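Side-chain contacts in ribulose-1,5-bisphosphate carboxylase/oxygenase large subunit (Rhodopseudomonas palustris, PDB 3QFW), which is a Rubisco-like protein that probably binds magnesium, although its reaction may differ from the carboxylation carried out by true Rubisco: residues V117-A120 with G121-L125; T126-Q129 with S130-L133; H240-V243 with K244-A247; L267-G270 with R271-L275; R332-G335 with Q336-L340. All coordinates share one frame; numbering follows the deposited sequence.

Contact 1 of 5, residues V117-A120 with G121-L125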
loop_
_atom_site.group_PDB
_atom_site.type_symbol
_atom_site.label_atom_id
_atom_site.label_comp_id
_atom_site.label_asym_id
_atom_site.label_seq_id
_atom_site.Cartn_x
_atom_site.Cartn_y
_atom_site.Cartn_z
ATOM N N VAL B 117 1.143 -17.143 16.853
ATOM C CA VAL B 117 2.033 -18.288 17.041
ATOM C C VAL B 117 3.369 -17.807 17.598
ATOM O O VAL B 117 3.870 -18.324 18.603
ATOM C CB VAL B 117 2.277 -19.045 15.718
ATOM C CG1 VAL B 117 3.329 -20.151 15.919
ATOM C CG2 VAL B 117 0.975 -19.618 15.175
ATOM N N GLY B 118 3.940 -16.813 16.927
ATOM C CA GLY B 118 5.129 -16.139 17.399
ATOM C C GLY B 118 6.404 -16.969 17.346
ATOM O O GLY B 118 6.425 -18.119 16.878
ATOM N N LEU B 119 7.482 -16.357 17.818
ATOM C CA LEU B 119 8.795 -16.986 17.824
ATOM C C LEU B 119 8.759 -18.319 18.573
ATOM O O LEU B 119 9.279 -19.322 18.088
ATOM C CB LEU B 119 9.829 -16.039 18.444
ATOM C CG LEU B 119 11.220 -16.580 18.801
ATOM C CD1 LEU B 119 11.939 -17.119 17.572
ATOM C CD2 LEU B 119 12.039 -15.483 19.477
ATOM N N ALA B 120 8.133 -18.334 19.745
ATOM C CA ALA B 120 8.099 -19.559 20.543
ATOM C C ALA B 120 7.284 -20.646 19.840
ATOM O O ALA B 120 7.674 -21.814 19.823
ATOM C CB ALA B 120 7.557 -19.286 21.934
ATOM N N GLY B 121 6.169 -20.249 19.231
ATOM C CA GLY B 121 5.320 -21.182 18.506
ATOM C C GLY B 121 5.979 -21.829 17.304
ATOM O O GLY B 121 5.883 -23.048 17.115
ATOM N N ILE B 122 6.657 -21.029 16.486
ATOM C CA ILE B 122 7.397 -21.583 15.358
ATOM C C ILE B 122 8.491 -22.554 15.824
ATOM O O ILE B 122 8.673 -23.599 15.226
ATOM C CB ILE B 122 8.025 -20.500 14.475
ATOM C CG1 ILE B 122 8.832 -21.153 13.348
ATOM C CG2 ILE B 122 8.904 -19.597 15.291
ATOM C CD1 ILE B 122 9.801 -20.216 12.664
ATOM N N ARG B 123 9.222 -22.196 16.878
ATOM C CA ARG B 123 10.246 -23.094 17.420
ATOM C C ARG B 123 9.659 -24.465 17.715
ATOM O O ARG B 123 10.243 -25.496 17.367
ATOM C CB ARG B 123 10.878 -22.516 18.688
ATOM C CG ARG B 123 11.873 -21.401 18.422
ATOM C CD ARG B 123 12.715 -21.092 19.651
ATOM N NE ARG B 123 13.754 -20.113 19.353
ATOM C CZ ARG B 123 14.846 -20.392 18.653
ATOM N NH1 ARG B 123 15.040 -21.621 18.188
ATOM N NH2 ARG B 123 15.745 -19.444 18.417
ATOM N N THR B 124 8.501 -24.470 18.364
ATOM C CA THR B 124 7.854 -25.719 18.749
ATOM C C THR B 124 7.408 -26.493 17.514
ATOM O O THR B 124 7.572 -27.706 17.432
ATOM C CB THR B 124 6.639 -25.465 19.656
ATOM O OG1 THR B 124 7.052 -24.778 20.841
ATOM C CG2 THR B 124 5.963 -26.777 20.033
ATOM N N LEU B 125 6.840 -25.785 16.540
ATOM C CA LEU B 125 6.350 -26.439 15.335
ATOM C C LEU B 125 7.460 -27.075 14.504
ATOM O O LEU B 125 7.246 -28.101 13.867
ATOM C CB LEU B 125 5.559 -25.438 14.470
ATOM C CG LEU B 125 4.186 -25.069 15.012
ATOM C CD1 LEU B 125 3.551 -23.841 14.262
ATOM C CD2 LEU B 125 3.291 -26.277 14.909
HETATM O O HOH W 1 5.306 -22.745 21.556
#
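Val117 CG1 presses on the backbone of Gly121, with CG1 to Gly121 CA at 3.4 Å, tighter than normal carbon packing. The branch gets there because CG1 lies anti to the backbone N (chi1 174°), beside the carbonyl carbon. The CG1 meets Leu125 CD1 at 4.1 Å. Gly121 has no side chain; a CB there would probably collide with Val117 O. Leu119 and Arg123 lie side by side and point the same way. Leu119 CD1 touches Arg123 NE at 3.9 Å. The Arg123 guanidinium is held from elsewhere: NH1 bonds Arg131 O and Ala128 O, and NH2 makes a salt bridge with Asp337. Behind them lie the backbone bonds of the first helical turns. Ile122 N donates to Gly118 O at 2.9 Å, almost straight at 173°. Thr124 N donates to Ala120 O at 3.1 Å. A water joins that carbonyl, weakly, to Thr124 OG1, 2.8 Å from the water. Asp279 OD1 accepts bonds from Val117 N and Gly118 N, where the helix gets under way. Leu119 and Ile122 rest on Ile315, and Ile122 also on Leu133. The arrangement is that of a helix lying across the strand starts of a TIM barrel, just before the first barrel strand.

Contact 2 of 5, residues T126-Q129 with S130-L133. With SO4 (sulfate ion), chain H.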
loop_
_atom_site.group_PDB
_atom_site.type_symbol
_atom_site.label_atom_id
_atom_site.label_comp_id
_atom_site.label_asym_id
_atom_site.label_seq_id
_atom_site.Cartn_x
_atom_site.Cartn_y
_atom_site.Cartn_z
ATOM N N THR B 126 8.633 -26.451 14.498
ATOM C CA THR B 126 9.697 -26.826 13.577
ATOM C C THR B 126 10.703 -27.727 14.269
ATOM O O THR B 126 11.532 -28.363 13.618
ATOM C CB THR B 126 10.453 -25.594 13.055
ATOM O OG1 THR B 126 11.046 -24.904 14.160
ATOM C CG2 THR B 126 9.495 -24.630 12.312
ATOM N N GLY B 127 10.634 -27.764 15.595
ATOM C CA GLY B 127 11.578 -28.536 16.380
ATOM C C GLY B 127 12.894 -27.825 16.643
ATOM O O GLY B 127 13.844 -28.438 17.131
ATOM N N ALA B 128 12.969 -26.538 16.318
ATOM C CA ALA B 128 14.178 -25.775 16.619
ATOM C C ALA B 128 14.099 -25.206 18.030
ATOM O O ALA B 128 13.489 -24.163 18.260
ATOM C CB ALA B 128 14.403 -24.674 15.597
ATOM N N GLN B 129 14.715 -25.907 18.979
ATOM C CA GLN B 129 14.581 -25.549 20.385
ATOM C C GLN B 129 15.270 -24.236 20.725
ATOM O O GLN B 129 14.675 -23.375 21.358
ATOM C CB GLN B 129 15.081 -26.686 21.298
ATOM C CG GLN B 129 14.182 -27.917 21.288
ATOM C CD GLN B 129 14.785 -29.109 22.036
ATOM O OE1 GLN B 129 14.590 -29.262 23.242
ATOM N NE2 GLN B 129 15.509 -29.960 21.314
ATOM N N SER B 130 16.516 -24.073 20.296
ATOM C CA SER B 130 17.270 -22.877 20.648
ATOM C C SER B 130 18.090 -22.361 19.477
ATOM O O SER B 130 18.431 -21.179 19.424
ATOM C CB SER B 130 18.205 -23.165 21.827
ATOM O OG SER B 130 19.286 -23.967 21.392
ATOM N N ARG B 131 18.412 -23.251 18.546
ATOM C CA ARG B 131 19.192 -22.879 17.376
ATOM C C ARG B 131 18.424 -21.885 16.519
ATOM O O ARG B 131 17.203 -21.774 16.635
ATOM C CB ARG B 131 19.496 -24.117 16.537
ATOM C CG ARG B 131 18.247 -24.797 15.987
ATOM C CD ARG B 131 18.601 -25.863 14.967
ATOM N NE ARG B 131 17.443 -26.629 14.506
ATOM C CZ ARG B 131 16.626 -26.239 13.531
ATOM N NH1 ARG B 131 16.824 -25.073 12.925
ATOM N NH2 ARG B 131 15.602 -27.005 13.173
ATOM N N ALA B 132 19.145 -21.170 15.662
ATOM C CA ALA B 132 18.511 -20.329 14.649
ATOM C C ALA B 132 17.746 -21.223 13.681
ATOM O O ALA B 132 17.976 -22.433 13.618
ATOM C CB ALA B 132 19.554 -19.500 13.903
ATOM N N LEU B 133 16.825 -20.639 12.931
ATOM C CA LEU B 133 16.069 -21.417 11.960
ATOM C C LEU B 133 16.520 -21.118 10.534
ATOM O O LEU B 133 17.291 -20.187 10.293
ATOM C CB LEU B 133 14.563 -21.176 12.119
ATOM C CG LEU B 133 13.904 -21.857 13.320
ATOM C CD1 LEU B 133 14.338 -21.249 14.658
ATOM C CD2 LEU B 133 12.397 -21.815 13.178
HETATM S S SO4 H . 18.146 -27.382 19.072
HETATM O O1 SO4 H . 19.189 -27.830 18.150
HETATM O O2 SO4 H . 16.834 -27.746 18.519
HETATM O O3 SO4 H . 18.227 -25.933 19.268
HETATM O O4 SO4 H . 18.334 -28.041 20.356
#
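Ser130 and Arg131 put three donors on one oxygen of a bound sulfate ion, and Gln129 joins them on a second. Sulfate O3 accepts from Ser130 N at 2.7 Å, Arg131 N at 2.8 Å and Ser130 OG at 3.1 Å. Sulfate O2 takes Gln129 N at 2.8 Å. The ion probably comes from the crystallisation liquor. Three successive backbone N-H groups, of Gln129, Ser130 and Arg131, converge on it. Arg131 then turns back on the loop. Its CG stands between backbone N and carbonyl carbon (chi1 62°), and the chain runs extended to NE. This lays the guanidinium against Ala128, whose CB sits 3.4 Å above its plane, over the centre. Arg131 NH1 donates to Ala132 O at 3.0 Å, in the carbonyl plane on a lone pair. NH2 makes a salt bridge with Asp161. Cut back to an alanine, Arg131 would probably leave Asp161 and Ala132 O without these bonds and take the flat cover from the Ala128 methyl. Leu133 CD1 also packs on Ala128 CB, at 3.6 Å. Thr126 and Leu133 meet tip to tip, OG1 to CD2 at 3.5 Å, while that hydroxyl bonds Ile122 O. The loop links helix 118-126 to strand 133-138. Arg131 and Ala132 lean on helix 353-366, and Leu133 makes backbone bonds with Val338 and Leu340, at the start of strand 339-341.

Contact 3 of 5, residues H240-V243 with K244-A247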
loop_
_atom_site.group_PDB
_atom_site.type_symbol
_atom_site.label_atom_id
_atom_site.label_comp_id
_atom_site.label_asym_id
_atom_site.label_seq_id
_atom_site.Cartn_x
_atom_site.Cartn_y
_atom_site.Cartn_z
ATOM N N HIS B 240 -4.731 -8.270 8.483
ATOM C CA HIS B 240 -5.120 -8.500 9.876
ATOM C C HIS B 240 -6.321 -9.439 9.958
ATOM O O HIS B 240 -6.383 -10.323 10.823
ATOM C CB HIS B 240 -5.443 -7.167 10.533
ATOM C CG HIS B 240 -5.647 -7.244 12.013
ATOM N ND1 HIS B 240 -4.767 -7.885 12.857
ATOM C CD2 HIS B 240 -6.624 -6.738 12.800
ATOM C CE1 HIS B 240 -5.197 -7.776 14.102
ATOM N NE2 HIS B 240 -6.323 -7.083 14.094
ATOM N N ALA B 241 -7.278 -9.246 9.053
ATOM C CA ALA B 241 -8.454 -10.110 8.983
ATOM C C ALA B 241 -8.070 -11.566 8.743
ATOM O O ALA B 241 -8.654 -12.468 9.346
ATOM C CB ALA B 241 -9.409 -9.631 7.893
ATOM N N ILE B 242 -7.102 -11.796 7.856
ATOM C CA ILE B 242 -6.622 -13.150 7.578
ATOM C C ILE B 242 -5.910 -13.737 8.791
ATOM O O ILE B 242 -6.049 -14.927 9.087
ATOM C CB ILE B 242 -5.682 -13.204 6.351
ATOM C CG1 ILE B 242 -6.496 -13.179 5.060
ATOM C CG2 ILE B 242 -4.850 -14.474 6.355
ATOM C CD1 ILE B 242 -7.332 -14.434 4.830
ATOM N N VAL B 243 -5.138 -12.909 9.488
ATOM C CA VAL B 243 -4.453 -13.371 10.695
ATOM C C VAL B 243 -5.464 -13.962 11.673
ATOM O O VAL B 243 -5.224 -15.005 12.279
ATOM C CB VAL B 243 -3.673 -12.223 11.375
ATOM C CG1 VAL B 243 -3.309 -12.577 12.821
ATOM C CG2 VAL B 243 -2.423 -11.874 10.562
ATOM N N LYS B 244 -6.604 -13.293 11.812
ATOM C CA LYS B 244 -7.672 -13.756 12.696
ATOM C C LYS B 244 -8.372 -15.033 12.228
ATOM O O LYS B 244 -9.126 -15.649 12.987
ATOM C CB LYS B 244 -8.698 -12.642 12.897
ATOM C CG LYS B 244 -8.257 -11.599 13.902
ATOM C CD LYS B 244 -9.097 -10.352 13.791
ATOM C CE LYS B 244 -8.653 -9.306 14.792
ATOM N NZ LYS B 244 -9.398 -8.020 14.612
ATOM N N GLU B 245 -8.122 -15.423 10.983
ATOM C CA GLU B 245 -8.728 -16.623 10.410
ATOM C C GLU B 245 -7.686 -17.723 10.183
ATOM O O GLU B 245 -8.011 -18.846 9.778
ATOM C CB GLU B 245 -9.458 -16.264 9.104
ATOM C CG GLU B 245 -10.643 -15.314 9.316
ATOM C CD GLU B 245 -11.251 -14.798 8.018
ATOM O OE1 GLU B 245 -12.049 -13.833 8.079
ATOM O OE2 GLU B 245 -10.934 -15.351 6.941
ATOM N N ALA B 246 -6.430 -17.397 10.473
ATOM C CA ALA B 246 -5.305 -18.288 10.194
ATOM C C ALA B 246 -5.365 -19.631 10.944
ATOM O O ALA B 246 -4.911 -20.651 10.432
ATOM C CB ALA B 246 -3.984 -17.575 10.471
ATOM N N ALA B 247 -5.906 -19.625 12.156
ATOM C CA ALA B 247 -6.158 -20.872 12.885
ATOM C C ALA B 247 -4.909 -21.709 13.184
ATOM O O ALA B 247 -4.884 -22.918 12.925
ATOM C CB ALA B 247 -7.194 -21.719 12.130
HETATM O O HOH W 2 -11.172 -11.962 10.049
#
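Lys244 folds back over His240 where helix 236-243 runs into a type I beta turn, Val243 to Ala246. The lysine CG is anti to the carbonyl carbon (chi1 -79°), and the chain beyond it is extended, which carries it back along the helix. Its CB lies 3.6 Å from Ala241 O. CG and CD pass over His240 O, CG at 3.8 Å. CD also stands above one face of the imidazole, offset toward the rim. CE reaches His240 NE2 at 3.3 Å, and NZ ends beside the same nitrogen. The two side chains cross obliquely. The ring is set from its other nitrogen: ND1 bonds Phe276 O, and Phe112 meets the ring edge-to-face. Without the ring, say with an alanine here, the lysine CD and CE would probably lose the surface they lie against and Phe276 O its imidazole donor. The backbone changes character in the turn. Lys244 N still bonds His240 O at 3.1 Å, in the alpha-helical pattern. Glu245 N instead reaches Ile242 O at 2.9 Å, from 66° out of the carbonyl plane. Ala246 N closes the turn on Val243 O at 3.2 Å. Ala241 packs on Thr208 of the second subunit. The Glu245 carboxylate turns to Arg213, its OE1 forming a salt bridge with Arg213 NE. A water also donates to both Ala241 O, at 2.7 Å, and Glu245 OE1, at 2.9 Å.

Contact 4 of 5, residues L267-G270 with R271-L275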
loop_
_atom_site.group_PDB
_atom_site.type_symbol
_atom_site.label_atom_id
_atom_site.label_comp_id
_atom_site.label_asym_id
_atom_site.label_seq_id
_atom_site.Cartn_x
_atom_site.Cartn_y
_atom_site.Cartn_z
ATOM N N LEU B 267 10.100 0.002 11.901
ATOM C CA LEU B 267 8.771 0.276 12.414
ATOM C C LEU B 267 7.715 -0.548 11.667
ATOM O O LEU B 267 6.825 -1.140 12.286
ATOM C CB LEU B 267 8.464 1.771 12.265
ATOM C CG LEU B 267 6.984 2.135 12.368
ATOM C CD1 LEU B 267 6.452 1.853 13.766
ATOM C CD2 LEU B 267 6.752 3.602 11.991
ATOM N N LEU B 268 7.817 -0.577 10.340
ATOM C CA LEU B 268 6.802 -1.218 9.508
ATOM C C LEU B 268 6.885 -2.748 9.496
ATOM O O LEU B 268 5.937 -3.430 9.879
ATOM C CB LEU B 268 6.859 -0.676 8.074
ATOM C CG LEU B 268 5.768 -1.197 7.136
ATOM C CD1 LEU B 268 4.396 -0.906 7.714
ATOM C CD2 LEU B 268 5.917 -0.573 5.740
ATOM N N LEU B 269 8.018 -3.274 9.047
ATOM C CA LEU B 269 8.206 -4.719 8.913
ATOM C C LEU B 269 8.374 -5.402 10.265
ATOM O O LEU B 269 8.016 -6.572 10.441
ATOM C CB LEU B 269 9.449 -5.003 8.079
ATOM C CG LEU B 269 9.527 -4.344 6.703
ATOM C CD1 LEU B 269 10.703 -4.943 5.958
ATOM C CD2 LEU B 269 8.243 -4.546 5.922
ATOM N N GLY B 270 8.950 -4.673 11.211
ATOM C CA GLY B 270 9.152 -5.189 12.547
ATOM C C GLY B 270 7.937 -4.991 13.427
ATOM O O GLY B 270 7.198 -5.932 13.698
ATOM N N ARG B 271 7.726 -3.756 13.872
ATOM C CA ARG B 271 6.730 -3.492 14.900
ATOM C C ARG B 271 5.308 -3.635 14.378
ATOM O O ARG B 271 4.515 -4.407 14.915
ATOM C CB ARG B 271 6.948 -2.100 15.513
ATOM C CG ARG B 271 5.820 -1.634 16.431
ATOM C CD ARG B 271 6.247 -0.457 17.294
ATOM N NE ARG B 271 7.090 -0.915 18.402
ATOM C CZ ARG B 271 7.568 -0.129 19.359
ATOM N NH1 ARG B 271 7.295 1.170 19.351
ATOM N NH2 ARG B 271 8.312 -0.642 20.337
ATOM N N LEU B 272 4.984 -2.901 13.317
ATOM C CA LEU B 272 3.606 -2.872 12.846
ATOM C C LEU B 272 3.152 -4.217 12.288
ATOM O O LEU B 272 2.045 -4.660 12.580
ATOM C CB LEU B 272 3.402 -1.755 11.823
ATOM C CG LEU B 272 3.545 -0.332 12.387
ATOM C CD1 LEU B 272 3.282 0.702 11.298
ATOM C CD2 LEU B 272 2.617 -0.097 13.579
ATOM N N PHE B 273 3.986 -4.846 11.464
ATOM C CA PHE B 273 3.657 -6.171 10.938
ATOM C C PHE B 273 3.387 -7.163 12.089
ATOM O O PHE B 273 2.382 -7.884 12.077
ATOM C CB PHE B 273 4.775 -6.688 10.021
ATOM C CG PHE B 273 4.674 -6.213 8.578
ATOM C CD1 PHE B 273 3.838 -5.151 8.215
ATOM C CD2 PHE B 273 5.426 -6.824 7.586
ATOM C CE1 PHE B 273 3.762 -4.733 6.888
ATOM C CE2 PHE B 273 5.338 -6.421 6.257
ATOM C CZ PHE B 273 4.516 -5.371 5.913
ATOM N N ARG B 274 4.284 -7.172 13.079
ATOM C CA ARG B 274 4.125 -7.965 14.306
ATOM C C ARG B 274 2.808 -7.645 15.033
ATOM O O ARG B 274 2.039 -8.546 15.380
ATOM C CB ARG B 274 5.308 -7.694 15.236
ATOM C CG ARG B 274 5.198 -8.318 16.651
ATOM C CD ARG B 274 6.326 -7.823 17.533
ATOM N NE ARG B 274 6.341 -8.450 18.865
ATOM C CZ ARG B 274 7.229 -8.147 19.801
ATOM N NH1 ARG B 274 8.163 -7.239 19.541
ATOM N NH2 ARG B 274 7.183 -8.741 20.992
ATOM N N LEU B 275 2.558 -6.357 15.253
ATOM C CA LEU B 275 1.327 -5.899 15.887
ATOM C C LEU B 275 0.101 -6.493 15.184
ATOM O O LEU B 275 -0.835 -6.969 15.826
ATOM C CB LEU B 275 1.254 -4.358 15.831
ATOM C CG LEU B 275 0.030 -3.663 16.430
ATOM C CD1 LEU B 275 0.040 -3.774 17.950
ATOM C CD2 LEU B 275 -0.041 -2.194 16.033
#
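Helix 265-276, between strands 250-253 and 280-284 of a beta-alpha-beta unit, carries a pi-type turn here. Leu272 N donates to Leu267 O, five residues back, at 2.7 Å. Phe273 N does the same to Leu268 O at 2.9 Å. Arg274 N returns to the alpha pattern with Gly270 O at 3.2 Å. Phe273 CG is anti to the carbonyl carbon (chi1 -85°), which lays the ring back along the preceding turn. Leu269 CA makes a CH-pi contact over the ring face, 4.1 Å from the centroid, 28° off the normal. Leu269 and Phe273 run side by side, and Leu269 CD2 touches Phe273 CE2 at 3.5 Å. The Leu268 side chain crosses the ring at a slant, its CD1 4.0 Å from Phe273 CE1. That CD1 also meets Leu272 CD1, the chains crossing at about a right angle. Leu267 CD1 packs on Leu272 CG at 3.9 Å. Phe273 further touches Pro231, Met232 and Thr281. The arginine ends run off to other partners: Arg271 NH1 to Val102 O, Arg274 to carbonyls that include Asn312 O. In this wide turn Leu269 O has no backbone donor across the two segments; Thr281 OG1 bonds it. A buried polar atom is thus satisfied within an apolar cluster.

Contact 5 of 5, residues R332-G335 with Q336-L340. With SO4 (sulfate ion), chain G.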
loop_
_atom_site.group_PDB
_atom_site.type_symbol
_atom_site.label_atom_id
_atom_site.label_comp_id
_atom_site.label_asym_id
_atom_site.label_seq_id
_atom_site.Cartn_x
_atom_site.Cartn_y
_atom_site.Cartn_z
ATOM N N ARG B 332 26.085 -14.204 14.544
ATOM C CA ARG B 332 26.744 -13.280 15.467
ATOM C C ARG B 332 25.961 -11.969 15.485
ATOM O O ARG B 332 25.713 -11.385 16.539
ATOM C CB ARG B 332 28.188 -13.016 15.048
ATOM C CG ARG B 332 29.135 -14.189 15.317
ATOM C CD ARG B 332 30.498 -13.992 14.638
ATOM N NE ARG B 332 31.271 -15.241 14.626
ATOM C CZ ARG B 332 31.944 -15.700 13.575
ATOM N NH1 ARG B 332 31.965 -15.018 12.437
ATOM N NH2 ARG B 332 32.591 -16.850 13.653
ATOM N N PHE B 333 25.578 -11.516 14.298
ATOM C CA PHE B 333 24.873 -10.250 14.174
ATOM C C PHE B 333 23.509 -10.279 14.853
ATOM O O PHE B 333 23.180 -9.402 15.655
ATOM C CB PHE B 333 24.690 -9.878 12.700
ATOM C CG PHE B 333 24.165 -8.484 12.505
ATOM C CD1 PHE B 333 25.022 -7.400 12.592
ATOM C CD2 PHE B 333 22.816 -8.257 12.267
ATOM C CE1 PHE B 333 24.553 -6.110 12.431
ATOM C CE2 PHE B 333 22.337 -6.974 12.103
ATOM C CZ PHE B 333 23.200 -5.897 12.180
ATOM N N TYR B 334 22.718 -11.294 14.526
ATOM C CA TYR B 334 21.324 -11.331 14.949
ATOM C C TYR B 334 21.068 -12.122 16.220
ATOM O O TYR B 334 20.001 -12.018 16.817
ATOM C CB TYR B 334 20.452 -11.909 13.827
ATOM C CG TYR B 334 20.282 -11.004 12.623
ATOM C CD1 TYR B 334 19.488 -9.865 12.699
ATOM C CD2 TYR B 334 20.884 -11.306 11.407
ATOM C CE1 TYR B 334 19.316 -9.033 11.605
ATOM C CE2 TYR B 334 20.717 -10.473 10.293
ATOM C CZ TYR B 334 19.925 -9.337 10.406
ATOM O OH TYR B 334 19.740 -8.496 9.322
ATOM N N GLY B 335 22.043 -12.915 16.653
ATOM C CA GLY B 335 21.758 -13.866 17.703
ATOM C C GLY B 335 21.011 -15.013 17.058
ATOM O O GLY B 335 20.840 -15.029 15.839
ATOM N N GLN B 336 20.546 -15.960 17.867
ATOM C CA GLN B 336 19.960 -17.191 17.342
ATOM C C GLN B 336 18.442 -17.138 17.193
ATOM O O GLN B 336 17.841 -18.066 16.660
ATOM C CB GLN B 336 20.365 -18.393 18.207
ATOM C CG GLN B 336 21.844 -18.709 18.147
ATOM C CD GLN B 336 22.247 -19.798 19.125
ATOM O OE1 GLN B 336 21.435 -20.643 19.505
ATOM N NE2 GLN B 336 23.504 -19.777 19.544
ATOM N N ASP B 337 17.832 -16.058 17.677
ATOM C CA ASP B 337 16.396 -15.848 17.501
ATOM C C ASP B 337 16.125 -15.185 16.144
ATOM O O ASP B 337 15.725 -14.020 16.059
ATOM C CB ASP B 337 15.821 -15.006 18.639
ATOM C CG ASP B 337 15.642 -15.795 19.927
ATOM O OD1 ASP B 337 15.629 -17.047 19.884
ATOM O OD2 ASP B 337 15.497 -15.151 20.988
ATOM N N VAL B 338 16.347 -15.957 15.088
ATOM C CA VAL B 338 16.338 -15.450 13.725
ATOM C C VAL B 338 16.117 -16.632 12.792
ATOM O O VAL B 338 16.486 -17.766 13.118
ATOM C CB VAL B 338 17.684 -14.777 13.386
ATOM C CG1 VAL B 338 18.814 -15.814 13.374
ATOM C CG2 VAL B 338 17.617 -14.037 12.051
ATOM N N MET B 339 15.490 -16.382 11.648
ATOM C CA MET B 339 15.375 -17.405 10.609
ATOM C C MET B 339 16.086 -16.925 9.339
ATOM O O MET B 339 15.645 -15.969 8.691
ATOM C CB MET B 339 13.901 -17.724 10.324
ATOM C CG MET B 339 13.658 -18.874 9.335
ATOM S SD MET B 339 11.969 -19.538 9.401
ATOM C CE MET B 339 11.000 -18.042 9.107
ATOM N N LEU B 340 17.193 -17.577 8.991
ATOM C CA LEU B 340 17.960 -17.182 7.812
ATOM C C LEU B 340 17.333 -17.695 6.520
ATOM O O LEU B 340 17.162 -18.893 6.325
ATOM C CB LEU B 340 19.418 -17.664 7.924
ATOM C CG LEU B 340 20.184 -17.250 9.183
ATOM C CD1 LEU B 340 21.579 -17.853 9.166
ATOM C CD2 LEU B 340 20.260 -15.741 9.346
HETATM S S SO4 G . 33.491 -17.693 9.651
HETATM O O1 SO4 G . 32.402 -18.595 9.274
HETATM O O2 SO4 G . 34.488 -17.687 8.579
HETATM O O3 SO4 G . 34.112 -18.140 10.890
HETATM O O4 SO4 G . 32.959 -16.343 9.850
HETATM O O HOH W 3 18.527 -13.223 19.129
#
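Tyr334 and Val338 make the apolar part of this contact, where helix 327-334 hands over to strand 339-341. Tyr334 CB meets Val338 CG2 at 4.0 Å, and the side chains cross at about a right angle. Val338 CG2 is anti to its backbone N, while CG1 lies between N and carbonyl carbon (chi1 66°). CG1 therefore comes against Gly335 O, at 3.3 Å. Phe333 CD2 stands 3.4 Å above the Tyr334 ring plane, over its centre. Pro318, Cys297 and Ala301 also pack on Tyr334.

The backbone turns at Gly335, which leaves the helix with a positive phi of 77°, where a side chain would jam against the preceding carbonyl. Asp337 is the centre of an inverse gamma turn, in which Val338 N bonds Gln336 O weakly.

Among the polar contacts, one water donates to Tyr334 O at 3.0 Å and accepts from Asp337 N at 3.3 Å, bridging helix end and turn. The tyrosine hydroxyl bonds Asn285 OD1.

Two charged groups bind partners beyond the segments. Arg332 NH1 bonds O4 of a sulfate ion at 3.1 Å, and NH2 reaches O3 weakly, at the guanidinium edge. This ion is probably from the crystallisation liquor. Asp337 OD1 makes a salt bridge with Arg123, and Arg305 NE bonds Asp337 O. Tyr334 and Val338 meet through carbon alone, while polar groups of the turn are met by water and by residues outside it. Arg123 and Arg305 thus hold Asp337 by its carboxylate and its carbonyl, and the charge pairing would probably favour an ionised carboxylate.

In the fold
All five contacts are local and follow in series along the chain; none nest or cross. Contact 1 spans the start of helix 118-126. Contact 2 turns the chain from that helix into strand 133-138, the first of the barrel. Contact 3 ends helix 236-243 ahead of strand 250-253, and contact 4 lies within helix 265-276, before strand 280-284. Contact 5 leads into strand 339-341, which pairs with strand 133-138 and so closes the barrel. Contacts 1, 2 and 5 touch one another: Arg123 reaches both others, and Leu133 pairs with Val338 and Leu340. Contacts 3 and 4 stand apart, their centres about 16 Å from each other.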